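PDB 4PHR: putative glycosyltransferase (GalT1) from Streptococcus parasanguinis, which probably transfers sugars from a UDP-linked donor, this chain being its N-terminal GT-D-fold domain, which binds UDP and manganese. Local coordinates for residues I12-I17 with P112-F118; Y23-H28 with S68-L73; S158-L164 with I229-E234; Y185-L189 with V211-L216. One frame throughout, in Å; residues are numbered along the deposited sequence.

Interaction 1 (I12-I17 with P112-F118); sequences IKVLPI and PFYGSTF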
loop_
_atom_site.group_PDB
_atom_site.type_symbol
_atom_site.label_atom_id
_atom_site.label_comp_id
_atom_site.label_asym_id
_atom_site.label_seq_id
_atom_site.Cartn_x
_atom_site.Cartn_y
_atom_site.Cartn_z
ATOM N N ILE A 12 -11.210 15.703 8.107
ATOM C CA ILE A 12 -10.484 15.054 7.019
ATOM C C ILE A 12 -11.435 14.096 6.306
ATOM O O ILE A 12 -12.121 13.284 6.939
ATOM C CB ILE A 12 -9.221 14.313 7.518
ATOM C CG1 ILE A 12 -8.217 15.309 8.109
ATOM C CG2 ILE A 12 -8.565 13.547 6.373
ATOM C CD1 ILE A 12 -7.048 14.659 8.845
ATOM N N LYS A 13 -11.485 14.199 4.986
ATOM C CA LYS A 13 -12.447 13.438 4.210
ATOM C C LYS A 13 -11.761 12.403 3.338
ATOM O O LYS A 13 -11.039 12.739 2.402
ATOM C CB LYS A 13 -13.290 14.381 3.351
ATOM C CG LYS A 13 -14.196 15.271 4.191
ATOM C CD LYS A 13 -14.879 16.352 3.374
ATOM C CE LYS A 13 -13.906 17.467 3.019
ATOM N NZ LYS A 13 -13.338 18.121 4.240
ATOM N N VAL A 14 -12.001 11.137 3.657
ATOM C CA VAL A 14 -11.418 10.028 2.922
ATOM C C VAL A 14 -12.513 9.290 2.153
ATOM O O VAL A 14 -13.580 9.010 2.704
ATOM C CB VAL A 14 -10.736 9.047 3.901
ATOM C CG1 VAL A 14 -10.283 7.785 3.185
ATOM C CG2 VAL A 14 -9.567 9.723 4.607
ATOM N N LEU A 15 -12.247 8.973 0.889
ATOM C CA LEU A 15 -13.126 8.095 0.115
ATOM C C LEU A 15 -12.898 6.650 0.537
ATOM O O LEU A 15 -11.795 6.138 0.386
ATOM C CB LEU A 15 -12.800 8.200 -1.372
ATOM C CG LEU A 15 -13.090 9.513 -2.092
ATOM C CD1 LEU A 15 -12.402 9.485 -3.449
ATOM C CD2 LEU A 15 -14.587 9.727 -2.238
ATOM N N PRO A 16 -13.932 5.979 1.060
ATOM C CA PRO A 16 -13.688 4.597 1.497
ATOM C C PRO A 16 -13.339 3.681 0.326
ATOM O O PRO A 16 -13.516 4.068 -0.833
ATOM C CB PRO A 16 -15.012 4.184 2.141
ATOM C CG PRO A 16 -16.028 5.112 1.565
ATOM C CD PRO A 16 -15.322 6.407 1.290
ATOM N N ILE A 17 -12.853 2.484 0.642
ATOM C CA ILE A 17 -12.344 1.537 -0.349
ATOM C C ILE A 17 -13.066 1.518 -1.702
ATOM O O ILE A 17 -12.442 1.723 -2.741
ATOM C CB ILE A 17 -12.299 0.098 0.218
ATOM C CG1 ILE A 17 -11.293 0.003 1.364
ATOM C CG2 ILE A 17 -11.917 -0.886 -0.870
ATOM C CD1 ILE A 17 -11.413 -1.281 2.165
ATOM N N PRO A 112 -9.146 18.760 -0.345
ATOM C CA PRO A 112 -10.602 18.569 -0.322
ATOM C C PRO A 112 -11.018 17.118 -0.069
ATOM O O PRO A 112 -12.056 16.878 0.543
ATOM C CB PRO A 112 -11.048 19.034 -1.718
ATOM C CG PRO A 112 -9.800 19.052 -2.549
ATOM C CD PRO A 112 -8.687 19.372 -1.604
ATOM N N PHE A 113 -10.215 16.166 -0.533
ATOM C CA PHE A 113 -10.485 14.753 -0.287
ATOM C C PHE A 113 -9.214 13.940 -0.441
ATOM O O PHE A 113 -8.264 14.376 -1.092
ATOM C CB PHE A 113 -11.545 14.219 -1.253
ATOM C CG PHE A 113 -11.084 14.155 -2.681
ATOM C CD1 PHE A 113 -11.263 15.237 -3.531
ATOM C CD2 PHE A 113 -10.471 13.012 -3.177
ATOM C CE1 PHE A 113 -10.834 15.179 -4.846
ATOM C CE2 PHE A 113 -10.045 12.950 -4.491
ATOM C CZ PHE A 113 -10.223 14.035 -5.327
ATOM N N TYR A 114 -9.215 12.759 0.168
ATOM C CA TYR A 114 -8.137 11.787 0.015
ATOM C C TYR A 114 -8.742 10.450 -0.345
ATOM O O TYR A 114 -9.904 10.203 -0.039
ATOM C CB TYR A 114 -7.353 11.651 1.327
ATOM C CG TYR A 114 -6.601 12.911 1.690
ATOM C CD1 TYR A 114 -7.193 13.897 2.470
ATOM C CD2 TYR A 114 -5.303 13.124 1.233
ATOM C CE1 TYR A 114 -6.509 15.060 2.795
ATOM C CE2 TYR A 114 -4.609 14.272 1.554
ATOM C CZ TYR A 114 -5.220 15.242 2.332
ATOM O OH TYR A 114 -4.546 16.394 2.658
ATOM N N GLY A 115 -7.966 9.588 -0.997
ATOM C CA GLY A 115 -8.366 8.204 -1.159
ATOM C C GLY A 115 -8.088 7.439 0.124
ATOM O O GLY A 115 -7.533 7.996 1.071
ATOM N N SER A 116 -8.458 6.160 0.153
ATOM C CA SER A 116 -8.236 5.325 1.326
ATOM C C SER A 116 -6.963 4.491 1.259
ATOM O O SER A 116 -6.778 3.688 0.348
ATOM C CB SER A 116 -9.408 4.368 1.525
ATOM O OG SER A 116 -9.169 3.529 2.646
ATOM N N THR A 117 -6.109 4.650 2.261
ATOM C CA THR A 117 -4.922 3.820 2.417
ATOM C C THR A 117 -5.311 2.354 2.578
ATOM O O THR A 117 -4.508 1.448 2.300
ATOM C CB THR A 117 -4.106 4.351 3.598
ATOM O OG1 THR A 117 -3.540 5.590 3.188
ATOM C CG2 THR A 117 -2.988 3.401 4.065
ATOM N N PHE A 118 -6.548 2.108 3.005
ATOM C CA PHE A 118 -7.018 0.742 3.215
ATOM C C PHE A 118 -7.482 0.029 1.939
ATOM O O PHE A 118 -8.041 -1.063 2.012
ATOM C CB PHE A 118 -8.097 0.684 4.307
ATOM C CG PHE A 118 -7.647 1.222 5.639
ATOM C CD1 PHE A 118 -6.300 1.293 5.971
ATOM C CD2 PHE A 118 -8.585 1.658 6.567
ATOM C CE1 PHE A 118 -5.897 1.792 7.203
ATOM C CE2 PHE A 118 -8.192 2.154 7.802
ATOM C CZ PHE A 118 -6.847 2.212 8.126
HETATM O O HOH W 1 -11.577 2.524 3.425
#
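Leu15 and Phe113 meet on one side of a short backbone bridge, with Leu15 CD1 slanting in to 4.0 Å from Phe113 CD2. On the other side Ile12 CG2 comes obliquely to the Tyr114 ring, 4.2 Å from Tyr114 CD1. Between these pairs the backbones run in broadly the same direction. Tyr114 N donates to Lys13 O and Leu15 N to Tyr114 O (2.8 Å, 169° at the hydrogen), the pattern of a single parallel bridge centred on Val14 and Tyr114. Gly115 in turn bonds to Val74 and Leu76 of strand 72-76, so residues 12-17 lie along the outer side of strand 115-116, an edge of the three-stranded parallel sheet. With Val14 CG1 opposite its own backbone N (chi1 172°), that methyl lies 3.5 Å from Gly115 O and also touches the Ser116 backbone. Ser116 OG accepts from Phe118 N in an ST turn (3.0 Å), and a water joins this hydroxyl to Ile17 N at the start of helix 17-27. Ser20 OG bonds to both Leu15 O and Ser116 N. Farther on, Ile17 CD1 reaches 3.4 Å from Phe118 O, while the Phe118 ring lies close to Arg121 of the UDP site.

Interaction 2 (Y23-H28 with S68-L73); sequences YIKHNH and SDEKLL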
loop_
_atom_site.group_PDB
_atom_site.type_symbol
_atom_site.label_atom_id
_atom_site.label_comp_id
_atom_site.label_asym_id
_atom_site.label_seq_id
_atom_site.Cartn_x
_atom_site.Cartn_y
_atom_site.Cartn_z
ATOM N N TYR A 23 -12.893 5.825 -8.260
ATOM C CA TYR A 23 -12.086 6.970 -8.648
ATOM C C TYR A 23 -10.884 6.548 -9.495
ATOM O O TYR A 23 -10.609 7.129 -10.539
ATOM C CB TYR A 23 -11.616 7.717 -7.399
ATOM C CG TYR A 23 -10.806 8.961 -7.671
ATOM C CD1 TYR A 23 -9.507 8.882 -8.153
ATOM C CD2 TYR A 23 -11.335 10.219 -7.419
ATOM C CE1 TYR A 23 -8.760 10.014 -8.386
ATOM C CE2 TYR A 23 -10.601 11.359 -7.653
ATOM C CZ TYR A 23 -9.316 11.257 -8.137
ATOM O OH TYR A 23 -8.579 12.392 -8.365
ATOM N N ILE A 24 -10.148 5.548 -9.018
ATOM C CA ILE A 24 -8.947 5.091 -9.711
ATOM C C ILE A 24 -9.269 4.616 -11.127
ATOM O O ILE A 24 -8.566 4.954 -12.078
ATOM C CB ILE A 24 -8.229 3.973 -8.914
ATOM C CG1 ILE A 24 -7.779 4.499 -7.546
ATOM C CG2 ILE A 24 -7.048 3.426 -9.709
ATOM C CD1 ILE A 24 -7.542 3.411 -6.494
ATOM N N LYS A 25 -10.338 3.837 -11.253
ATOM C CA LYS A 25 -10.747 3.283 -12.544
ATOM C C LYS A 25 -11.251 4.332 -13.517
ATOM O O LYS A 25 -10.822 4.384 -14.672
ATOM C CB LYS A 25 -11.840 2.244 -12.342
ATOM C CG LYS A 25 -11.366 1.014 -11.632
ATOM C CD LYS A 25 -12.527 0.125 -11.260
ATOM C CE LYS A 25 -12.040 -1.055 -10.441
ATOM N NZ LYS A 25 -13.151 -1.973 -10.090
ATOM N N HIS A 26 -12.183 5.152 -13.051
ATOM C CA HIS A 26 -12.758 6.188 -13.896
ATOM C C HIS A 26 -11.634 7.045 -14.454
ATOM O O HIS A 26 -11.689 7.521 -15.588
ATOM C CB HIS A 26 -13.734 7.048 -13.089
ATOM C CG HIS A 26 -14.330 8.183 -13.866
ATOM N ND1 HIS A 26 -14.035 9.503 -13.598
ATOM C CD2 HIS A 26 -15.195 8.195 -14.907
ATOM C CE1 HIS A 26 -14.699 10.280 -14.436
ATOM N NE2 HIS A 26 -15.409 9.511 -15.242
ATOM N N ASN A 27 -10.589 7.199 -13.652
ATOM C CA ASN A 27 -9.536 8.155 -13.949
ATOM C C ASN A 27 -8.221 7.534 -14.427
ATOM O O ASN A 27 -7.340 8.236 -14.922
ATOM C CB ASN A 27 -9.311 9.041 -12.724
ATOM C CG ASN A 27 -10.525 9.900 -12.414
ATOM O OD1 ASN A 27 -11.114 10.495 -13.314
ATOM N ND2 ASN A 27 -10.920 9.951 -11.150
ATOM N N HIS A 28 -8.108 6.216 -14.299
ATOM C CA HIS A 28 -6.849 5.526 -14.580
ATOM C C HIS A 28 -5.708 6.173 -13.801
ATOM O O HIS A 28 -4.613 6.384 -14.331
ATOM C CB HIS A 28 -6.540 5.534 -16.081
ATOM C CG HIS A 28 -7.675 5.061 -16.934
ATOM N ND1 HIS A 28 -8.419 5.914 -17.719
ATOM C CD2 HIS A 28 -8.197 3.826 -17.117
ATOM C CE1 HIS A 28 -9.349 5.224 -18.355
ATOM N NE2 HIS A 28 -9.236 3.954 -18.007
ATOM N N SER A 68 -4.708 15.492 -5.165
ATOM C CA SER A 68 -5.296 14.376 -5.896
ATOM C C SER A 68 -6.010 14.918 -7.128
ATOM O O SER A 68 -6.785 15.879 -7.037
ATOM C CB SER A 68 -6.293 13.604 -5.025
ATOM O OG SER A 68 -5.643 12.861 -4.016
ATOM N N ASP A 69 -5.733 14.317 -8.279
ATOM C CA ASP A 69 -6.412 14.676 -9.523
ATOM C C ASP A 69 -6.601 13.421 -10.365
ATOM O O ASP A 69 -6.540 12.313 -9.841
ATOM C CB ASP A 69 -5.639 15.758 -10.285
ATOM C CG ASP A 69 -4.322 15.257 -10.854
ATOM O OD1 ASP A 69 -3.877 14.150 -10.481
ATOM O OD2 ASP A 69 -3.727 15.984 -11.677
ATOM N N GLU A 70 -6.825 13.576 -11.663
ATOM C CA GLU A 70 -7.095 12.409 -12.488
ATOM C C GLU A 70 -5.830 11.570 -12.718
ATOM O O GLU A 70 -5.910 10.419 -13.143
ATOM C CB GLU A 70 -7.775 12.803 -13.805
ATOM C CG GLU A 70 -8.786 11.770 -14.280
ATOM C CD GLU A 70 -9.775 12.297 -15.306
ATOM O OE1 GLU A 70 -9.905 13.533 -15.446
ATOM O OE2 GLU A 70 -10.430 11.464 -15.970
ATOM N N LYS A 71 -4.668 12.139 -12.407
ATOM C CA LYS A 71 -3.398 11.420 -12.559
ATOM C C LYS A 71 -2.978 10.629 -11.326
ATOM O O LYS A 71 -2.295 9.610 -11.448
ATOM C CB LYS A 71 -2.264 12.381 -12.913
ATOM C CG LYS A 71 -2.424 13.102 -14.239
ATOM C CD LYS A 71 -1.065 13.541 -14.766
ATOM C CE LYS A 71 -1.192 14.559 -15.889
ATOM N NZ LYS A 71 -1.619 15.894 -15.382
ATOM N N LEU A 72 -3.367 11.105 -10.148
ATOM C CA LEU A 72 -2.870 10.534 -8.902
ATOM C C LEU A 72 -3.862 10.728 -7.771
ATOM O O LEU A 72 -4.356 11.832 -7.542
ATOM C CB LEU A 72 -1.543 11.185 -8.518
ATOM C CG LEU A 72 -0.944 10.764 -7.175
ATOM C CD1 LEU A 72 -0.452 9.338 -7.262
ATOM C CD2 LEU A 72 0.188 11.701 -6.781
ATOM N N LEU A 73 -4.151 9.645 -7.063
ATOM C CA LEU A 73 -4.949 9.691 -5.852
ATOM C C LEU A 73 -4.005 9.535 -4.665
ATOM O O LEU A 73 -3.270 8.542 -4.570
ATOM C CB LEU A 73 -5.977 8.559 -5.854
ATOM C CG LEU A 73 -6.969 8.490 -4.690
ATOM C CD1 LEU A 73 -7.809 9.759 -4.614
ATOM C CD2 LEU A 73 -7.856 7.257 -4.819
#
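The Tyr23 ring has Leu73 CD1 over one face, 4.0 Å from the ring centroid and 14° off the normal; Asn27 ND2 is modelled 3.3 Å above the centre of the opposite face, though the placing of that amide is less certain. At the ring edge, in its plane, is Asp69 O. Tyr23 OH donates to Asp69 O in a short bond of 2.5 Å, but the donor stands 64° out of the carbonyl plane and so is not on a lone pair. Tyr23 CG is trans to the backbone N (chi1 -178°), which carries the ring off the helix toward the turn at Asp69. That turn is itself held by an Asx motif: Asp69 OD1 accepts from Lys71 N at 2.9 Å and from Leu72 N, the first from above the carboxylate plane, the second nearly in line with the C-O bond. Beside the ring, Leu73 uses its second methyl, CD2, against Ile24 CG1 (3.9 Å), the two side chains meeting at about a right angle. Asn27 and Glu70 also face each other, though too closely modelled to be trusted in detail. Helix 17-27 finishes in a Schellman motif, with His28 at the C-prime position and a positive phi. The chain then enters strand 30-33, which pairs in parallel with strand 72-76: an alpha/beta layering, with the helix packed on the sheet through Ile24 and Tyr23.

Interaction 3 (S158-L164 with I229-E234); sequences SGVGNDL and IDSEYE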
loop_
_atom_site.group_PDB
_atom_site.type_symbol
_atom_site.label_atom_id
_atom_site.label_comp_id
_atom_site.label_asym_id
_atom_site.label_seq_id
_atom_site.Cartn_x
_atom_site.Cartn_y
_atom_site.Cartn_z
ATOM N N SER A 158 3.827 -11.483 -3.977
ATOM C CA SER A 158 2.428 -11.106 -4.095
ATOM C C SER A 158 1.741 -11.971 -5.142
ATOM O O SER A 158 2.188 -12.065 -6.290
ATOM C CB SER A 158 2.297 -9.620 -4.457
ATOM O OG SER A 158 2.858 -8.783 -3.451
ATOM N N GLY A 159 0.651 -12.612 -4.736
ATOM C CA GLY A 159 -0.105 -13.466 -5.628
ATOM C C GLY A 159 0.471 -14.857 -5.789
ATOM O O GLY A 159 -0.130 -15.706 -6.432
ATOM N N VAL A 160 1.627 -15.114 -5.188
ATOM C CA VAL A 160 2.272 -16.408 -5.364
ATOM C C VAL A 160 1.562 -17.460 -4.520
ATOM O O VAL A 160 1.414 -17.309 -3.310
ATOM C CB VAL A 160 3.773 -16.356 -5.030
ATOM C CG1 VAL A 160 4.388 -17.746 -5.151
ATOM C CG2 VAL A 160 4.474 -15.371 -5.956
ATOM N N GLY A 161 1.110 -18.520 -5.174
ATOM C CA GLY A 161 0.358 -19.559 -4.497
ATOM C C GLY A 161 -1.115 -19.252 -4.286
ATOM O O GLY A 161 -1.800 -19.983 -3.583
ATOM N N ASN A 162 -1.603 -18.165 -4.877
ATOM C CA ASN A 162 -3.030 -17.859 -4.839
ATOM C C ASN A 162 -3.476 -17.307 -6.194
ATOM O O ASN A 162 -2.648 -17.130 -7.092
ATOM C CB ASN A 162 -3.386 -16.914 -3.669
ATOM C CG ASN A 162 -2.738 -15.548 -3.789
ATOM O OD1 ASN A 162 -2.948 -14.838 -4.766
ATOM N ND2 ASN A 162 -1.988 -15.151 -2.764
ATOM N N ASP A 163 -4.766 -17.022 -6.347
ATOM C CA ASP A 163 -5.299 -16.597 -7.644
ATOM C C ASP A 163 -5.518 -15.087 -7.771
ATOM O O ASP A 163 -6.239 -14.629 -8.655
ATOM C CB ASP A 163 -6.586 -17.364 -7.993
ATOM C CG ASP A 163 -7.738 -17.047 -7.056
ATOM O OD1 ASP A 163 -7.571 -16.190 -6.165
ATOM O OD2 ASP A 163 -8.824 -17.641 -7.225
ATOM N N LEU A 164 -4.878 -14.307 -6.908
ATOM C CA LEU A 164 -5.096 -12.859 -6.915
ATOM C C LEU A 164 -4.915 -12.214 -8.297
ATOM O O LEU A 164 -5.732 -11.395 -8.720
ATOM C CB LEU A 164 -4.184 -12.181 -5.896
ATOM C CG LEU A 164 -4.344 -10.671 -5.707
ATOM C CD1 LEU A 164 -5.768 -10.320 -5.271
ATOM C CD2 LEU A 164 -3.328 -10.193 -4.691
ATOM N N ILE A 229 -1.558 -6.044 0.192
ATOM C CA ILE A 229 -2.756 -6.667 -0.372
ATOM C C ILE A 229 -2.687 -8.203 -0.347
ATOM O O ILE A 229 -3.690 -8.875 -0.106
ATOM C CB ILE A 229 -3.066 -6.162 -1.816
ATOM C CG1 ILE A 229 -4.432 -6.673 -2.268
ATOM C CG2 ILE A 229 -1.959 -6.550 -2.794
ATOM C CD1 ILE A 229 -5.560 -6.181 -1.388
ATOM N N ASP A 230 -1.505 -8.775 -0.563
ATOM C CA ASP A 230 -1.407 -10.229 -0.600
ATOM C C ASP A 230 -1.760 -10.893 0.730
ATOM O O ASP A 230 -2.451 -11.917 0.751
ATOM C CB ASP A 230 -0.018 -10.697 -1.037
ATOM C CG ASP A 230 0.078 -12.210 -1.097
ATOM O OD1 ASP A 230 -0.259 -12.790 -2.157
ATOM O OD2 ASP A 230 0.474 -12.821 -0.077
ATOM N N SER A 231 -1.261 -10.336 1.834
ATOM C CA SER A 231 -1.567 -10.885 3.153
ATOM C C SER A 231 -3.061 -10.852 3.398
ATOM O O SER A 231 -3.642 -11.827 3.889
ATOM C CB SER A 231 -0.879 -10.083 4.262
ATOM O OG SER A 231 0.526 -10.208 4.190
ATOM N N GLU A 232 -3.678 -9.716 3.079
ATOM C CA GLU A 232 -5.112 -9.544 3.293
ATOM C C GLU A 232 -5.908 -10.537 2.445
ATOM O O GLU A 232 -6.889 -11.133 2.910
ATOM C CB GLU A 232 -5.515 -8.101 2.997
ATOM C CG GLU A 232 -4.995 -7.114 4.049
ATOM C CD GLU A 232 -6.011 -6.833 5.148
ATOM O OE1 GLU A 232 -7.101 -7.445 5.136
ATOM O OE2 GLU A 232 -5.725 -5.989 6.026
ATOM N N TYR A 233 -5.476 -10.749 1.207
ATOM C CA TYR A 233 -6.165 -11.690 0.343
ATOM C C TYR A 233 -6.031 -13.115 0.880
ATOM O O TYR A 233 -6.991 -13.877 0.872
ATOM C CB TYR A 233 -5.653 -11.596 -1.098
ATOM C CG TYR A 233 -6.483 -12.393 -2.072
ATOM C CD1 TYR A 233 -7.817 -12.075 -2.294
ATOM C CD2 TYR A 233 -5.943 -13.476 -2.759
ATOM C CE1 TYR A 233 -8.592 -12.814 -3.183
ATOM C CE2 TYR A 233 -6.710 -14.215 -3.649
ATOM C CZ TYR A 233 -8.028 -13.872 -3.860
ATOM O OH TYR A 233 -8.793 -14.613 -4.741
ATOM N N GLU A 234 -4.844 -13.479 1.354
ATOM C CA GLU A 234 -4.647 -14.815 1.922
ATOM C C GLU A 234 -5.529 -15.016 3.155
ATOM O O GLU A 234 -6.158 -16.060 3.322
ATOM C CB GLU A 234 -3.178 -15.036 2.297
ATOM C CG GLU A 234 -2.228 -15.126 1.112
ATOM C CD GLU A 234 -2.013 -16.536 0.630
ATOM O OE1 GLU A 234 -2.563 -17.469 1.248
ATOM O OE2 GLU A 234 -1.288 -16.704 -0.369
HETATM O O HOH W 2 1.236 -7.669 -1.120
HETATM O O HOH W 3 0.461 -18.738 -0.970
HETATM O O HOH W 4 -2.916 -19.679 -0.717
HETATM O O HOH W 5 -11.229 -16.361 -6.364
#
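Hydrogen bonds to carboxylates dominate where Asp230 and Glu234 face the loop. Asp230 OD1 is gripped from opposite faces of its plane, by Gly159 N at 2.7 Å (164° at the hydrogen) and by Asn162 ND2 at 3.0 Å. The same ND2 spends its other hydrogen on Glu234 OE2 (2.9 Å); both acceptors lie almost exactly in the amide plane. On the far end of that amide, Asn162 OD1 accepts from Leu164 N in the carbonyl plane, on a lone pair, forming an Asx turn. With three bonds the amide's rotation is fixed. The neighbouring negative charges are probably balanced by Lys249, which makes salt bridges to Asp230 OD2 and Glu234 OE2. Tyr233 OH gives a very short bond of 2.5 Å to Asp163 OD1, which lies at the ring edge, and Lys140 also bonds to this hydroxyl.

Apolar contact comes from Leu164: its CD1 lies over the centre of the Tyr233 ring, 3.9 Å from the centroid, a CH-pi contact, while CD2 reaches Ile229 CG2. Phe136 meets the Tyr233 ring edge-to-face.

Waters complete the seam, one linking Ser158 OG, which also hydrogen-bonds Glu152, to Asp230 N and another joining Val160 O to Glu234 OE2.

Residues 159-162 form a type II beta turn, with Gly161 at its third position. The loop follows strand 147-153 and packs on the first turns of helix 229-238, beside the UDP pocket that Ser156 helps to form.

Interaction 4 (Y185-L189 with V211-L216); sequences YDEIL and VLVADL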
loop_
_atom_site.group_PDB
_atom_site.type_symbol
_atom_site.label_atom_id
_atom_site.label_comp_id
_atom_site.label_asym_id
_atom_site.label_seq_id
_atom_site.Cartn_x
_atom_site.Cartn_y
_atom_site.Cartn_z
ATOM N N TYR A 185 17.131 3.158 -4.307
ATOM C CA TYR A 185 16.037 3.827 -4.999
ATOM C C TYR A 185 16.319 4.173 -6.465
ATOM O O TYR A 185 15.488 3.899 -7.338
ATOM C CB TYR A 185 15.557 5.083 -4.276
ATOM C CG TYR A 185 14.434 5.710 -5.049
ATOM C CD1 TYR A 185 13.168 5.136 -5.039
ATOM C CD2 TYR A 185 14.644 6.826 -5.843
ATOM C CE1 TYR A 185 12.136 5.677 -5.775
ATOM C CE2 TYR A 185 13.616 7.377 -6.585
ATOM C CZ TYR A 185 12.365 6.794 -6.549
ATOM O OH TYR A 185 11.336 7.333 -7.279
ATOM N N ASP A 186 17.464 4.797 -6.736
ATOM C CA ASP A 186 17.770 5.208 -8.104
ATOM C C ASP A 186 17.746 4.024 -9.072
ATOM O O ASP A 186 17.207 4.128 -10.179
ATOM C CB ASP A 186 19.118 5.937 -8.189
ATOM C CG ASP A 186 19.085 7.320 -7.556
ATOM O OD1 ASP A 186 17.984 7.835 -7.264
ATOM O OD2 ASP A 186 20.173 7.904 -7.366
ATOM N N GLU A 187 18.325 2.902 -8.657
ATOM C CA GLU A 187 18.316 1.700 -9.492
ATOM C C GLU A 187 16.899 1.136 -9.674
ATOM O O GLU A 187 16.527 0.699 -10.770
ATOM C CB GLU A 187 19.243 0.620 -8.927
ATOM C CG GLU A 187 19.294 -0.643 -9.786
ATOM C CD GLU A 187 20.150 -1.739 -9.181
ATOM O OE1 GLU A 187 20.576 -1.592 -8.016
ATOM O OE2 GLU A 187 20.401 -2.750 -9.877
ATOM N N ILE A 188 16.114 1.130 -8.599
ATOM C CA ILE A 188 14.748 0.644 -8.692
ATOM C C ILE A 188 13.948 1.485 -9.681
ATOM O O ILE A 188 13.255 0.940 -10.544
ATOM C CB ILE A 188 14.055 0.635 -7.318
ATOM C CG1 ILE A 188 14.763 -0.365 -6.389
ATOM C CG2 ILE A 188 12.582 0.280 -7.481
ATOM C CD1 ILE A 188 14.404 -0.223 -4.911
ATOM N N LEU A 189 14.064 2.808 -9.577
ATOM C CA LEU A 189 13.348 3.683 -10.498
ATOM C C LEU A 189 13.803 3.441 -11.936
ATOM O O LEU A 189 12.983 3.330 -12.837
ATOM C CB LEU A 189 13.556 5.151 -10.133
ATOM C CG LEU A 189 12.872 6.158 -11.065
ATOM C CD1 LEU A 189 11.360 5.922 -11.120
ATOM C CD2 LEU A 189 13.188 7.594 -10.649
ATOM N N VAL A 211 7.491 6.941 -3.123
ATOM C CA VAL A 211 8.387 7.771 -3.917
ATOM C C VAL A 211 8.414 7.248 -5.351
ATOM O O VAL A 211 8.363 8.023 -6.310
ATOM C CB VAL A 211 9.809 7.800 -3.326
ATOM C CG1 VAL A 211 10.707 8.752 -4.130
ATOM C CG2 VAL A 211 9.760 8.233 -1.864
ATOM N N LEU A 212 8.473 5.928 -5.491
ATOM C CA LEU A 212 8.476 5.310 -6.811
ATOM C C LEU A 212 7.213 5.685 -7.583
ATOM O O LEU A 212 7.287 6.110 -8.740
ATOM C CB LEU A 212 8.586 3.786 -6.685
ATOM C CG LEU A 212 8.780 3.010 -7.992
ATOM C CD1 LEU A 212 10.047 3.480 -8.692
ATOM C CD2 LEU A 212 8.829 1.507 -7.737
ATOM N N VAL A 213 6.050 5.539 -6.953
ATOM C CA VAL A 213 4.797 5.876 -7.631
ATOM C C VAL A 213 4.766 7.356 -8.039
ATOM O O VAL A 213 4.381 7.698 -9.154
ATOM C CB VAL A 213 3.566 5.500 -6.766
ATOM C CG1 VAL A 213 2.293 6.135 -7.324
ATOM C CG2 VAL A 213 3.426 3.973 -6.685
ATOM N N ALA A 214 5.179 8.233 -7.131
ATOM C CA ALA A 214 5.218 9.663 -7.425
ATOM C C ALA A 214 6.085 9.954 -8.646
ATOM O O ALA A 214 5.668 10.679 -9.552
ATOM C CB ALA A 214 5.712 10.439 -6.216
ATOM N N ASP A 215 7.284 9.379 -8.684
ATOM C CA ASP A 215 8.205 9.645 -9.793
ATOM C C ASP A 215 7.741 9.018 -11.112
ATOM O O ASP A 215 7.917 9.607 -12.177
ATOM C CB ASP A 215 9.626 9.187 -9.454
ATOM C CG ASP A 215 10.299 10.068 -8.407
ATOM O OD1 ASP A 215 9.792 11.179 -8.117
ATOM O OD2 ASP A 215 11.356 9.650 -7.881
ATOM N N LEU A 216 7.170 7.817 -11.046
ATOM C CA LEU A 216 6.631 7.142 -12.229
ATOM C C LEU A 216 5.467 7.947 -12.814
ATOM O O LEU A 216 5.305 8.036 -14.032
ATOM C CB LEU A 216 6.142 5.737 -11.861
ATOM C CG LEU A 216 6.826 4.427 -12.258
ATOM C CD1 LEU A 216 8.235 4.586 -12.822
ATOM C CD2 LEU A 216 6.792 3.452 -11.074
#
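Leu212 is the bump that fits between Ile188 and Leu189. Its CD2 rests against Ile188 CG2 at 4.0 Å, and its CD1 meets Leu189 CD1 at 3.7 Å while also lying against the Leu189 backbone. The Ile188 side lies near Pro177 and Ala181 of the UDP site. In return Leu189 CD1 drops into the hollow between Leu212 and Leu216, with Leu216 CD1 3.8 Å away; the leucine side chains of the two helices lie alongside one another, pointing opposite ways. One turn back, Tyr185 reaches farther. With CG turned straight away from its own N (chi1 -180°), the ring extends across to the groove between Val211 and Asp215. Val211 CG1 approaches the ring obliquely, 3.5 Å from Tyr185 CZ, and Tyr185 OH donates to Asp215 OD2 in a very short bond of 2.4 Å. The ring and carboxylate planes are turned 64° apart, and Asp215 OD1 has a second partner in a salt bridge to Arg59. The axes approach to 10.7 Å and cross at -48°, consistent with ridges-into-grooves packing in which i, i+4 ridges mesh. Helix 54-64 touches Val211 and Ala214. Helix 185-195 and helix 206-218 are joined through strand 200-204, onto which Leu212 and Leu216 also pack through Val203 and Ile201.

Overall arrangement
Starting from the N terminus, residues 12-17 enter interaction 1, which closes a long loop when the chain reaches 112-118. Interaction 2, 23-28 with 68-73, nests inside that loop; the two touch where Phe113 packs on Tyr23 and Leu73, and both rest on the three-stranded sheet, through strands 115-116 and 72-76. Later, interaction 3 opens at 158-164 and closes at 229-234, and interaction 4, 185-189 with 211-216, nests within it without touching it, their centres about 24 Å apart. These two belong to the five-stranded sheet region. Among these contacts, the two regions touch through Leu72 of interaction 2 and Val213 of interaction 4. No contacts cross along the chain.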